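Local coordinates for putative mandelate racemase (Bordetella bronchiseptica, PDB 3OZY), which is of unknown function but, as a magnesium-binding member of the enolase superfamily, probably acts on a sugar acid such as an aldarate, at residues L218-P229 / T246-N255. Residues are numbered along the deposited sequence; the frame is centred on the assembly and turned at random.
With MG (magnesium ion), chain C.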
loop_
_atom_site.group_PDB
_atom_site.type_symbol
_atom_site.label_atom_id
_atom_site.label_comp_id
_atom_site.label_asym_id
_atom_site.label_seq_id
_atom_site.Cartn_x
_atom_site.Cartn_y
_atom_site.Cartn_z
ATOM N N LEU A 218 -24.050 -20.486 2.910
ATOM C CA LEU A 218 -23.020 -21.071 2.043
ATOM C C LEU A 218 -22.770 -22.524 2.426
ATOM O O LEU A 218 -22.555 -23.391 1.575
ATOM C CB LEU A 218 -21.707 -20.286 2.110
ATOM C CG LEU A 218 -21.814 -18.770 1.932
ATOM C CD1 LEU A 218 -20.402 -18.190 1.830
ATOM C CD2 LEU A 218 -22.654 -18.368 0.735
ATOM N N ASP A 219 -22.796 -22.793 3.725
ATOM C CA ASP A 219 -22.608 -24.145 4.237
ATOM C C ASP A 219 -23.763 -25.042 3.759
ATOM O O ASP A 219 -23.543 -26.113 3.199
ATOM C CB ASP A 219 -22.525 -24.048 5.768
ATOM C CG ASP A 219 -22.112 -25.338 6.443
ATOM O OD1 ASP A 219 -21.861 -26.351 5.769
ATOM O OD2 ASP A 219 -22.043 -25.318 7.688
ATOM N N GLU A 220 -24.986 -24.570 3.943
ATOM C CA GLU A 220 -26.168 -25.288 3.483
ATOM C C GLU A 220 -26.076 -25.629 1.993
ATOM O O GLU A 220 -26.446 -26.740 1.575
ATOM C CB GLU A 220 -27.402 -24.424 3.752
ATOM C CG GLU A 220 -28.714 -24.943 3.181
ATOM C CD GLU A 220 -29.797 -23.871 3.188
ATOM O OE1 GLU A 220 -29.830 -23.059 4.140
ATOM O OE2 GLU A 220 -30.612 -23.832 2.241
ATOM N N ALA A 221 -25.576 -24.682 1.197
ATOM C CA ALA A 221 -25.464 -24.848 -0.258
ATOM C C ALA A 221 -24.190 -25.571 -0.683
ATOM O O ALA A 221 -23.950 -25.766 -1.875
ATOM C CB ALA A 221 -25.559 -23.488 -0.962
ATOM N N GLY A 222 -23.367 -25.959 0.281
ATOM C CA GLY A 222 -22.148 -26.688 -0.020
ATOM C C GLY A 222 -21.143 -25.908 -0.847
ATOM O O GLY A 222 -20.420 -26.473 -1.666
ATOM N N CYS A 223 -21.069 -24.602 -0.614
ATOM C CA CYS A 223 -20.143 -23.768 -1.381
ATOM C C CYS A 223 -18.677 -24.098 -1.120
ATOM O O CYS A 223 -18.281 -24.428 -0.000
ATOM C CB CYS A 223 -20.403 -22.289 -1.114
ATOM S SG CYS A 223 -21.996 -21.732 -1.724
ATOM N N TYR A 224 -17.863 -23.988 -2.162
ATOM C CA TYR A 224 -16.439 -24.307 -2.076
ATOM C C TYR A 224 -15.653 -23.294 -1.232
ATOM O O TYR A 224 -14.839 -23.673 -0.378
ATOM C CB TYR A 224 -15.855 -24.393 -3.491
ATOM C CG TYR A 224 -14.456 -24.956 -3.551
ATOM C CD1 TYR A 224 -14.235 -26.333 -3.566
ATOM C CD2 TYR A 224 -13.348 -24.116 -3.612
ATOM C CE1 TYR A 224 -12.951 -26.846 -3.620
ATOM C CE2 TYR A 224 -12.064 -24.625 -3.666
ATOM C CZ TYR A 224 -11.867 -25.981 -3.672
ATOM O OH TYR A 224 -10.582 -26.480 -3.721
ATOM N N TRP A 225 -15.875 -22.006 -1.480
ATOM C CA TRP A 225 -15.220 -20.964 -0.703
ATOM C C TRP A 225 -16.043 -19.694 -0.623
ATOM O O TRP A 225 -16.979 -19.507 -1.407
ATOM C CB TRP A 225 -13.781 -20.698 -1.174
ATOM C CG TRP A 225 -13.527 -19.883 -2.447
ATOM C CD1 TRP A 225 -14.162 -18.739 -2.882
ATOM C CD2 TRP A 225 -12.453 -20.119 -3.358
ATOM N NE1 TRP A 225 -13.558 -18.285 -4.049
ATOM C CE2 TRP A 225 -12.504 -19.117 -4.352
ATOM C CE3 TRP A 225 -11.458 -21.100 -3.437
ATOM C CZ2 TRP A 225 -11.592 -19.075 -5.416
ATOM C CZ3 TRP A 225 -10.556 -21.059 -4.487
ATOM C CH2 TRP A 225 -10.628 -20.057 -5.463
ATOM N N PHE A 226 -15.681 -18.862 0.356
ATOM C CA PHE A 226 -16.273 -17.554 0.648
ATOM C C PHE A 226 -15.103 -16.577 0.521
ATOM O O PHE A 226 -14.229 -16.519 1.400
ATOM C CB PHE A 226 -16.783 -17.582 2.098
ATOM C CG PHE A 226 -17.691 -16.441 2.495
ATOM C CD1 PHE A 226 -18.112 -15.481 1.598
ATOM C CD2 PHE A 226 -18.158 -16.384 3.803
ATOM C CE1 PHE A 226 -18.990 -14.474 2.006
ATOM C CE2 PHE A 226 -19.019 -15.396 4.218
ATOM C CZ PHE A 226 -19.436 -14.431 3.326
ATOM N N GLU A 227 -15.069 -15.832 -0.581
ATOM C CA GLU A 227 -13.941 -14.969 -0.937
ATOM C C GLU A 227 -14.203 -13.515 -0.543
ATOM O O GLU A 227 -15.321 -13.014 -0.706
ATOM C CB GLU A 227 -13.690 -15.090 -2.440
ATOM C CG GLU A 227 -12.741 -14.068 -3.012
ATOM C CD GLU A 227 -12.367 -14.378 -4.440
ATOM O OE1 GLU A 227 -12.703 -15.480 -4.927
ATOM O OE2 GLU A 227 -11.725 -13.522 -5.084
ATOM N N GLU A 228 -13.164 -12.848 -0.030
ATOM C CA GLU A 228 -13.273 -11.484 0.500
ATOM C C GLU A 228 -14.593 -11.265 1.241
ATOM O O GLU A 228 -15.352 -10.340 0.947
ATOM C CB GLU A 228 -13.061 -10.424 -0.590
ATOM C CG GLU A 228 -11.616 -10.344 -1.084
ATOM C CD GLU A 228 -11.327 -9.025 -1.770
ATOM O OE1 GLU A 228 -12.249 -8.475 -2.419
ATOM O OE2 GLU A 228 -10.190 -8.521 -1.656
ATOM N N PRO A 229 -14.872 -12.107 2.239
ATOM C CA PRO A 229 -16.139 -11.931 2.959
ATOM C C PRO A 229 -16.186 -10.601 3.708
ATOM O O PRO A 229 -17.270 -10.027 3.868
ATOM C CB PRO A 229 -16.129 -13.091 3.957
ATOM C CG PRO A 229 -14.655 -13.391 4.174
ATOM C CD PRO A 229 -14.053 -13.196 2.802
ATOM N N THR A 246 -16.814 -24.842 9.415
ATOM C CA THR A 246 -17.610 -25.365 8.313
ATOM C C THR A 246 -16.706 -25.896 7.210
ATOM O O THR A 246 -15.511 -25.618 7.191
ATOM C CB THR A 246 -18.522 -24.290 7.684
ATOM O OG1 THR A 246 -17.744 -23.417 6.853
ATOM C CG2 THR A 246 -19.288 -23.490 8.747
ATOM N N PRO A 247 -17.274 -26.675 6.283
ATOM C CA PRO A 247 -16.485 -27.114 5.126
ATOM C C PRO A 247 -16.283 -26.022 4.077
ATOM O O PRO A 247 -15.660 -26.298 3.050
ATOM C CB PRO A 247 -17.323 -28.264 4.544
ATOM C CG PRO A 247 -18.205 -28.711 5.692
ATOM C CD PRO A 247 -18.523 -27.439 6.421
ATOM N N VAL A 248 -16.796 -24.819 4.323
ATOM C CA VAL A 248 -16.619 -23.715 3.378
ATOM C C VAL A 248 -15.291 -23.022 3.660
ATOM O O VAL A 248 -15.043 -22.577 4.785
ATOM C CB VAL A 248 -17.761 -22.673 3.500
ATOM C CG1 VAL A 248 -17.605 -21.577 2.452
ATOM C CG2 VAL A 248 -19.133 -23.327 3.363
ATOM N N ARG A 249 -14.427 -22.946 2.652
ATOM C CA ARG A 249 -13.114 -22.328 2.822
ATOM C C ARG A 249 -13.230 -20.810 2.903
ATOM O O ARG A 249 -13.987 -20.210 2.135
ATOM C CB ARG A 249 -12.223 -22.697 1.640
ATOM C CG ARG A 249 -11.952 -24.182 1.514
ATOM C CD ARG A 249 -11.622 -24.568 0.069
ATOM N NE ARG A 249 -11.434 -26.013 -0.054
ATOM C CZ ARG A 249 -12.429 -26.886 -0.137
ATOM N NH1 ARG A 249 -13.685 -26.461 -0.149
ATOM N NH2 ARG A 249 -12.167 -28.189 -0.223
ATOM N N ILE A 250 -12.479 -20.194 3.811
ATOM C CA ILE A 250 -12.376 -18.739 3.850
ATOM C C ILE A 250 -11.206 -18.321 2.952
ATOM O O ILE A 250 -10.056 -18.727 3.178
ATOM C CB ILE A 250 -12.202 -18.227 5.295
ATOM C CG1 ILE A 250 -13.352 -18.728 6.182
ATOM C CG2 ILE A 250 -12.096 -16.696 5.340
ATOM C CD1 ILE A 250 -14.748 -18.421 5.636
ATOM N N ALA A 251 -11.504 -17.538 1.914
ATOM C CA ALA A 251 -10.528 -17.176 0.892
ATOM C C ALA A 251 -10.356 -15.671 0.800
ATOM O O ALA A 251 -11.328 -14.925 0.860
ATOM C CB ALA A 251 -10.988 -17.717 -0.467
ATOM N N THR A 252 -9.117 -15.225 0.643
ATOM C CA THR A 252 -8.858 -13.823 0.360
ATOM C C THR A 252 -7.455 -13.692 -0.211
ATOM O O THR A 252 -6.616 -14.581 -0.050
ATOM C CB THR A 252 -9.054 -12.921 1.609
ATOM O OG1 THR A 252 -8.966 -11.549 1.214
ATOM C CG2 THR A 252 -8.016 -13.232 2.713
ATOM N N GLY A 253 -7.205 -12.605 -0.931
ATOM C CA GLY A 253 -5.842 -12.329 -1.340
ATOM C C GLY A 253 -5.615 -11.392 -2.503
ATOM O O GLY A 253 -4.494 -10.907 -2.665
ATOM N N GLU A 254 -6.630 -11.115 -3.314
ATOM C CA GLU A 254 -6.393 -10.219 -4.446
ATOM C C GLU A 254 -5.988 -8.818 -3.994
ATOM O O GLU A 254 -5.326 -8.095 -4.735
ATOM C CB GLU A 254 -7.587 -10.155 -5.384
ATOM C CG GLU A 254 -8.719 -9.304 -4.891
ATOM C CD GLU A 254 -9.982 -9.588 -5.654
ATOM O OE1 GLU A 254 -10.564 -8.648 -6.221
ATOM O OE2 GLU A 254 -10.377 -10.764 -5.690
ATOM N N ASN A 255 -6.369 -8.438 -2.776
ATOM C CA ASN A 255 -6.078 -7.098 -2.287
ATOM C C ASN A 255 -5.103 -7.066 -1.112
ATOM O O ASN A 255 -4.948 -6.042 -0.452
ATOM C CB ASN A 255 -7.384 -6.348 -1.999
ATOM C CG ASN A 255 -8.105 -5.976 -3.275
ATOM O OD1 ASN A 255 -7.515 -5.364 -4.171
ATOM N ND2 ASN A 255 -9.367 -6.369 -3.387
HETATM MG MG MG C . -12.374 -11.557 -5.951
HETATM O O HOH W 1 -8.019 -9.804 -0.856
HETATM O O HOH W 2 -13.000 -10.315 -4.215
HETATM O O HOH W 3 -12.907 -9.512 -7.031
HETATM O O HOH W 4 -12.083 -12.370 -8.157
#
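Glu227 OE2 and Glu254 OE2 meet at the magnesium ion (2.2 Å each), their carboxylate planes 74° apart; Asp201 and waters 2, 3 and 4 complete the three-carboxylate site of the enolase superfamily. Glu227 OE1 also binds Lys171 (salt bridge) and Gln275. Glu228 OE1 accepts from metal-bound water 2, while its OE2 takes Asn255 ND2 on the syn lone pair at 2.9 Å and accepts a hydrogen bond from water 1, which also bonds Thr252 OG1 and Asn255 N.

Parallel strand pairing links Phe226 N to Arg249 O (2.8 Å), Ala251 N to Phe226 O and Glu228 N to Ala251 O. Tyr224 O accepts both Arg249 N and, on an in-plane lone pair, Arg249 NH1 (3.0 Å). Extended from CG to NE (chi3 -177°), Arg249 lays its guanidinium flat on the Tyr224 ring, planes 6° apart, a cation-pi stack the NH1 bond helps hold.

On the face of Trp225 and Glu227, Ala251 CB sits over the five-membered Trp225 ring; on that of Phe226 and Ile250, Val248 CG1 and Ile250 CD1 touch Phe226 CB, and Val248 CG2 meets Leu218 CB. Helix 235-242 joins the strands into a beta-alpha-beta unit of the barrel, flanked by strands 197-201 and 273-274.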